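Local structure of ribonuclease VapC (Caulobacter crescentus, 5K8J) at the interface of chains A and B. The protein acts as the toxin of the VapBC1 toxin-antitoxin pair, a PIN-domain ribonuclease that probably depends on magnesium for cutting RNA. Sequence-based numbering; all coordinates share one arbitrary frame. Chains: chain A/B, Ribonuclease VapC.

Contact 1: the interface of chains A and B. Residues chain A 70-73, 76, 97; chain B 35-36, 39, 70-71.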
loop_
_atom_site.group_PDB
_atom_site.type_symbol
_atom_site.label_atom_id
_atom_site.label_comp_id
_atom_site.label_asym_id
_atom_site.label_seq_id
_atom_site.Cartn_x
_atom_site.Cartn_y
_atom_site.Cartn_z
ATOM N N ASP A 70 -9.407 13.974 -2.651
ATOM C CA ASP A 70 -8.941 13.979 -1.275
ATOM C C ASP A 70 -7.467 13.615 -1.201
ATOM O O ASP A 70 -6.909 13.029 -2.130
ATOM C CB ASP A 70 -9.773 13.012 -0.431
ATOM C CG ASP A 70 -11.196 13.507 -0.206
ATOM O OD1 ASP A 70 -11.462 14.695 -0.496
ATOM O OD2 ASP A 70 -12.035 12.719 0.256
ATOM N N PHE A 71 -6.813 14.019 -0.094
ATOM C CA PHE A 71 -5.389 13.744 0.081
ATOM C C PHE A 71 -5.263 12.517 0.967
ATOM O O PHE A 71 -5.577 12.568 2.155
ATOM C CB PHE A 71 -4.619 14.943 0.643
ATOM C CG PHE A 71 -3.140 14.783 0.480
ATOM C CD1 PHE A 71 -2.409 14.050 1.401
ATOM C CD2 PHE A 71 -2.491 15.261 -0.653
ATOM C CE1 PHE A 71 -1.059 13.843 1.219
ATOM C CE2 PHE A 71 -1.154 15.049 -0.845
ATOM C CZ PHE A 71 -0.424 14.335 0.101
ATOM N N ASP A 72 -4.807 11.412 0.377
ATOM C CA ASP A 72 -4.876 10.088 0.983
ATOM C C ASP A 72 -3.509 9.418 0.950
ATOM O O ASP A 72 -2.521 9.994 0.517
ATOM C CB ASP A 72 -5.939 9.229 0.293
ATOM C CG ASP A 72 -5.761 9.147 -1.219
ATOM O OD1 ASP A 72 -4.708 9.562 -1.742
ATOM O OD2 ASP A 72 -6.714 8.647 -1.884
ATOM N N GLY A 73 -3.459 8.174 1.433
ATOM C CA GLY A 73 -2.184 7.481 1.517
ATOM C C GLY A 73 -1.480 7.372 0.184
ATOM O O GLY A 73 -0.254 7.487 0.104
ATOM N N ALA A 76 0.233 10.553 -0.405
ATOM C CA ALA A 76 1.396 10.702 0.474
ATOM C C ALA A 76 2.539 9.785 0.064
ATOM O O ALA A 76 3.708 10.169 0.206
ATOM C CB ALA A 76 1.005 10.472 1.937
HETATM N N MSE A 97 2.417 18.356 -2.735
HETATM C CA MSE A 97 1.234 17.603 -2.346
HETATM C C MSE A 97 0.233 17.546 -3.499
HETATM O O MSE A 97 -0.303 16.484 -3.795
HETATM C CB MSE A 97 0.579 18.227 -1.103
HETATM C CG MSE A 97 1.367 17.998 0.181
HETATM SE SE MSE A 97 0.461 18.880 1.690
HETATM C CE MSE A 97 -0.947 17.680 1.912
ATOM N N ILE B 35 -2.652 12.791 8.070
ATOM C CA ILE B 35 -1.832 12.655 6.863
ATOM C C ILE B 35 -1.045 13.926 6.581
ATOM O O ILE B 35 -0.008 13.870 5.915
ATOM C CB ILE B 35 -2.690 12.225 5.649
ATOM C CG1 ILE B 35 -1.790 11.603 4.584
ATOM C CG2 ILE B 35 -3.524 13.415 5.092
ATOM C CD1 ILE B 35 -2.526 10.807 3.586
ATOM N N ILE B 36 -1.525 15.084 7.040
ATOM C CA ILE B 36 -0.727 16.307 6.899
ATOM C C ILE B 36 0.578 16.171 7.669
ATOM O O ILE B 36 1.658 16.481 7.163
ATOM C CB ILE B 36 -1.508 17.540 7.374
ATOM C CG1 ILE B 36 -2.870 17.685 6.681
ATOM C CG2 ILE B 36 -0.689 18.809 7.169
ATOM C CD1 ILE B 36 -2.818 17.690 5.171
ATOM N N VAL B 39 2.957 13.962 5.772
ATOM C CA VAL B 39 3.667 14.735 4.741
ATOM C C VAL B 39 4.852 15.496 5.338
ATOM O O VAL B 39 5.973 15.451 4.800
ATOM C CB VAL B 39 2.697 15.674 4.000
ATOM C CG1 VAL B 39 3.488 16.687 3.107
ATOM C CG2 VAL B 39 1.757 14.856 3.147
ATOM N N ASP B 70 -6.917 10.472 6.395
ATOM C CA ASP B 70 -6.884 11.139 5.108
ATOM C C ASP B 70 -7.507 12.515 5.267
ATOM O O ASP B 70 -8.361 12.722 6.126
ATOM C CB ASP B 70 -7.656 10.330 4.077
ATOM C CG ASP B 70 -6.995 8.969 3.774
ATOM O OD1 ASP B 70 -5.765 8.879 3.822
ATOM O OD2 ASP B 70 -7.726 8.001 3.487
ATOM N N PHE B 71 -7.114 13.451 4.420
ATOM C CA PHE B 71 -7.664 14.801 4.505
ATOM C C PHE B 71 -8.765 14.872 3.453
ATOM O O PHE B 71 -8.481 14.827 2.249
ATOM C CB PHE B 71 -6.627 15.902 4.298
ATOM C CG PHE B 71 -7.158 17.261 4.678
ATOM C CD1 PHE B 71 -7.011 17.728 5.955
ATOM C CD2 PHE B 71 -7.926 17.995 3.801
ATOM C CE1 PHE B 71 -7.592 18.936 6.346
ATOM C CE2 PHE B 71 -8.483 19.219 4.199
ATOM C CZ PHE B 71 -8.324 19.657 5.475
HETATM O O HOH W 1 -5.639 6.221 2.357
#
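A:Phe71 and B:Phe71 pair through their backbones as a one-residue antiparallel beta bridge between two copies of the toxin. A:Phe71 N donates to B:Phe71 O at 3.0 Å. B:Phe71 N returns the bond to A:Phe71 O at 2.9 Å. The near-equal lengths fit the two-fold symmetry of the interface.

The apolar contacts lie beside this bridge. The A:Phe71 ring leaves the backbone with CG anti to its own N (chi1 -165°), which carries it toward helix 35-45 of chain B. There B:Val39 CG2 touches ring carbon CE1 of A:Phe71 at 3.6 Å and also comes close to CZ. B:Ile35 meets CD1 of the same ring with CG2, its short branch, at 3.9 Å. From within chain A, the methyl CE of selenomethionine A:Met97 sits 3.6 Å above the ring plane, over its centre. CE covers one face. B:Val39 CG2 approaches CE1 and CZ from that same side, and both B:Val39 and B:Ile35 cross the ring at a slant.

B:Val39 splits its branches between two partners. CG1, anti to the backbone N (chi1 169°), turns to CG and the selenium of A:Met97, leaving CG2 for the phenyl ring. The A:Met97 chain bends at its last torsion, and CE also meets B:Ile36 CD1 at 3.8 Å. The two side chains cross at about a right angle. The long branch of B:Ile35 ends in CD1 beside A:Ala76 CB, at the start of helix 73-86.

The polar part lies beside the bridge, about a right angle away from the apolar cluster. The B:Asp70 carboxylate reaches over CA and CB of A:Asp72 toward the first turn of helix 73-86. A water joins the two chains here: it lies 3.1 Å from A:Gly73 N, at the helix start, and 3.0 Å from B:Asp70 OD2.

Contact 2: the interface of chains A and B. Residues chain A 38, 42, 46, 56, 60; chain B 77, 79-80, 83-84.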
loop_
_atom_site.group_PDB
_atom_site.type_symbol
_atom_site.label_atom_id
_atom_site.label_comp_id
_atom_site.label_asym_id
_atom_site.label_seq_id
_atom_site.Cartn_x
_atom_site.Cartn_y
_atom_site.Cartn_z
ATOM N N ARG A 38 -8.896 23.386 -2.253
ATOM C CA ARG A 38 -10.125 23.785 -1.585
ATOM C C ARG A 38 -9.812 24.508 -0.276
ATOM O O ARG A 38 -10.350 25.582 -0.019
ATOM C CB ARG A 38 -11.053 22.588 -1.334
ATOM C CG ARG A 38 -12.286 22.990 -0.564
ATOM C CD ARG A 38 -13.372 21.928 -0.411
ATOM N NE ARG A 38 -14.313 22.493 0.557
ATOM C CZ ARG A 38 -15.055 21.810 1.419
ATOM N NH1 ARG A 38 -15.092 20.494 1.398
ATOM N NH2 ARG A 38 -15.793 22.463 2.313
ATOM N N GLU A 42 -11.059 28.221 0.416
ATOM C CA GLU A 42 -11.969 28.513 1.522
ATOM C C GLU A 42 -11.408 29.627 2.387
ATOM O O GLU A 42 -12.130 30.550 2.778
ATOM C CB GLU A 42 -12.178 27.256 2.372
ATOM C CG GLU A 42 -12.899 26.085 1.696
ATOM C CD GLU A 42 -14.393 26.244 1.546
ATOM O OE1 GLU A 42 -14.906 27.363 1.730
ATOM O OE2 GLU A 42 -15.066 25.223 1.227
ATOM N N TYR A 46 -12.466 34.543 3.134
ATOM C CA TYR A 46 -12.602 35.367 4.327
ATOM C C TYR A 46 -11.408 36.302 4.553
ATOM O O TYR A 46 -11.339 36.950 5.607
ATOM C CB TYR A 46 -12.843 34.465 5.552
ATOM C CG TYR A 46 -14.022 33.544 5.301
ATOM C CD1 TYR A 46 -15.326 34.014 5.427
ATOM C CD2 TYR A 46 -13.836 32.249 4.868
ATOM C CE1 TYR A 46 -16.418 33.179 5.137
ATOM C CE2 TYR A 46 -14.910 31.422 4.587
ATOM C CZ TYR A 46 -16.181 31.880 4.725
ATOM O OH TYR A 46 -17.241 31.055 4.409
ATOM N N ARG A 56 -17.512 33.726 -1.842
ATOM C CA ARG A 56 -18.249 32.590 -1.312
ATOM C C ARG A 56 -19.179 31.999 -2.362
ATOM O O ARG A 56 -19.213 30.773 -2.549
ATOM C CB ARG A 56 -19.070 33.053 -0.094
ATOM C CG ARG A 56 -19.941 31.985 0.568
ATOM C CD ARG A 56 -19.114 31.037 1.399
ATOM N NE ARG A 56 -18.599 29.944 0.583
ATOM C CZ ARG A 56 -17.537 29.206 0.873
ATOM N NH1 ARG A 56 -16.789 29.463 1.941
ATOM N NH2 ARG A 56 -17.187 28.228 0.058
ATOM N N ASP A 60 -18.732 28.450 -4.201
ATOM C CA ASP A 60 -19.747 27.437 -3.959
ATOM C C ASP A 60 -20.198 26.798 -5.268
ATOM O O ASP A 60 -20.328 25.573 -5.341
ATOM C CB ASP A 60 -20.939 28.025 -3.199
ATOM C CG ASP A 60 -20.639 28.258 -1.715
ATOM O OD1 ASP A 60 -21.464 28.982 -1.098
ATOM O OD2 ASP A 60 -19.625 27.756 -1.211
ATOM N N ASP B 77 -14.604 20.908 5.329
ATOM C CA ASP B 77 -15.789 21.559 5.901
ATOM C C ASP B 77 -15.485 22.159 7.278
ATOM O O ASP B 77 -15.915 23.280 7.603
ATOM C CB ASP B 77 -16.931 20.557 6.041
ATOM C CG ASP B 77 -17.542 20.094 4.732
ATOM O OD1 ASP B 77 -17.306 20.680 3.656
ATOM O OD2 ASP B 77 -18.351 19.128 4.827
ATOM N N TYR B 79 -12.488 22.990 8.389
ATOM C CA TYR B 79 -11.553 24.087 8.176
ATOM C C TYR B 79 -12.289 25.365 7.786
ATOM O O TYR B 79 -12.024 26.444 8.330
ATOM C CB TYR B 79 -10.523 23.698 7.114
ATOM C CG TYR B 79 -9.577 24.837 6.868
ATOM C CD1 TYR B 79 -8.444 24.996 7.668
ATOM C CD2 TYR B 79 -9.832 25.791 5.879
ATOM C CE1 TYR B 79 -7.613 26.072 7.484
ATOM C CE2 TYR B 79 -8.992 26.884 5.715
ATOM C CZ TYR B 79 -7.895 27.001 6.502
ATOM O OH TYR B 79 -7.083 28.085 6.345
ATOM N N ARG B 80 -13.254 25.262 6.863
ATOM C CA ARG B 80 -14.051 26.424 6.508
ATOM C C ARG B 80 -14.716 27.014 7.735
ATOM O O ARG B 80 -14.760 28.233 7.915
ATOM C CB ARG B 80 -15.115 26.044 5.477
ATOM C CG ARG B 80 -16.103 27.175 5.231
ATOM C CD ARG B 80 -17.242 26.801 4.364
ATOM N NE ARG B 80 -18.348 27.732 4.549
ATOM C CZ ARG B 80 -19.374 27.807 3.718
ATOM N NH1 ARG B 80 -19.413 27.009 2.654
ATOM N NH2 ARG B 80 -20.357 28.667 3.955
ATOM N N VAL B 83 -12.200 29.093 9.764
ATOM C CA VAL B 83 -11.864 30.386 9.208
ATOM C C VAL B 83 -13.069 31.338 9.255
ATOM O O VAL B 83 -12.917 32.536 9.531
ATOM C CB VAL B 83 -11.273 30.099 7.827
ATOM C CG1 VAL B 83 -9.817 29.791 7.809
ATOM C CG2 VAL B 83 -12.146 29.980 6.638
ATOM N N GLU B 84 -14.273 30.821 9.004
ATOM C CA GLU B 84 -15.471 31.656 9.041
ATOM C C GLU B 84 -15.705 32.204 10.442
ATOM O O GLU B 84 -16.132 33.353 10.597
ATOM C CB GLU B 84 -16.658 30.833 8.533
ATOM C CG GLU B 84 -17.983 31.543 8.409
ATOM C CD GLU B 84 -19.066 30.640 7.821
ATOM O OE1 GLU B 84 -20.256 30.970 7.994
ATOM O OE2 GLU B 84 -18.734 29.621 7.163
HETATM O O HOH W 2 -17.672 25.067 1.300
HETATM O O HOH W 3 -21.942 28.273 1.450
#
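A:Tyr46 and B:Val83 make the apolar centre. B:Val83 CG2 presses on ring carbon CD2 of A:Tyr46 at 3.3 Å, and the two side chains cross at about a right angle. B:Glu84 covers a face of the ring, with its CA over the centre and CB and CG near CZ and CE1.

Next outward, the guanidinium groups of A:Arg56 and B:Arg80 stack tip to tip, their planes 6° apart. B:Arg80 NH1 stands over A:Arg56 CZ at 3.4 Å. Such like charges probably need nearby acids. A:Glu42 OE1 takes both end nitrogens of A:Arg56, NH1 at 2.8 Å. A:Arg56 NH2 bonds A:Asp60 OD2, and its NH1 also bonds A:Tyr46 OH. B:Arg80, extended from CG to NE, gives its NE to B:Glu84 OE2. Its NH1 is 3.9 Å from A:Asp60 OD2, a long salt bridge. One water links B:Arg80 NH1 to A:Glu42 OE2, and another links NH1 and NH2 to A:Asp60 OD1.

At the rim, A:Arg38 NH2 bonds B:Asp77 OD1 at 2.7 Å, on its anti lone pair. The planes of the two groups are turned 60° apart. A:Arg38 NE and NH2 also hold A:Glu42 OE2 side-on, which positions the arginine.

In the fold, helix 73-86 of chain B lies against helices 35-45 and 49-65 of chain A, with A:Tyr46 in the loop joining them.

The C-alpha centres of contact 1 and contact 2 lie about 19 Å apart. They share no residue, but both draw on helices 35-45 and 73-86, with the chains exchanged. Contact 1 sets helix 35-45 of chain B against the start of chain A helix 73-86; contact 2 uses later turns of that helix in chain B. The backbone bridge pairs each residue with its own copy, so contact 1 reaches the two-fold axis. Contact 2 lies farther out. It and the side-chain packing of contact 1 recur with chains exchanged. Together they suggest a toxin dimer with the bridge at its axis, apolar packing beside it and charged flanks.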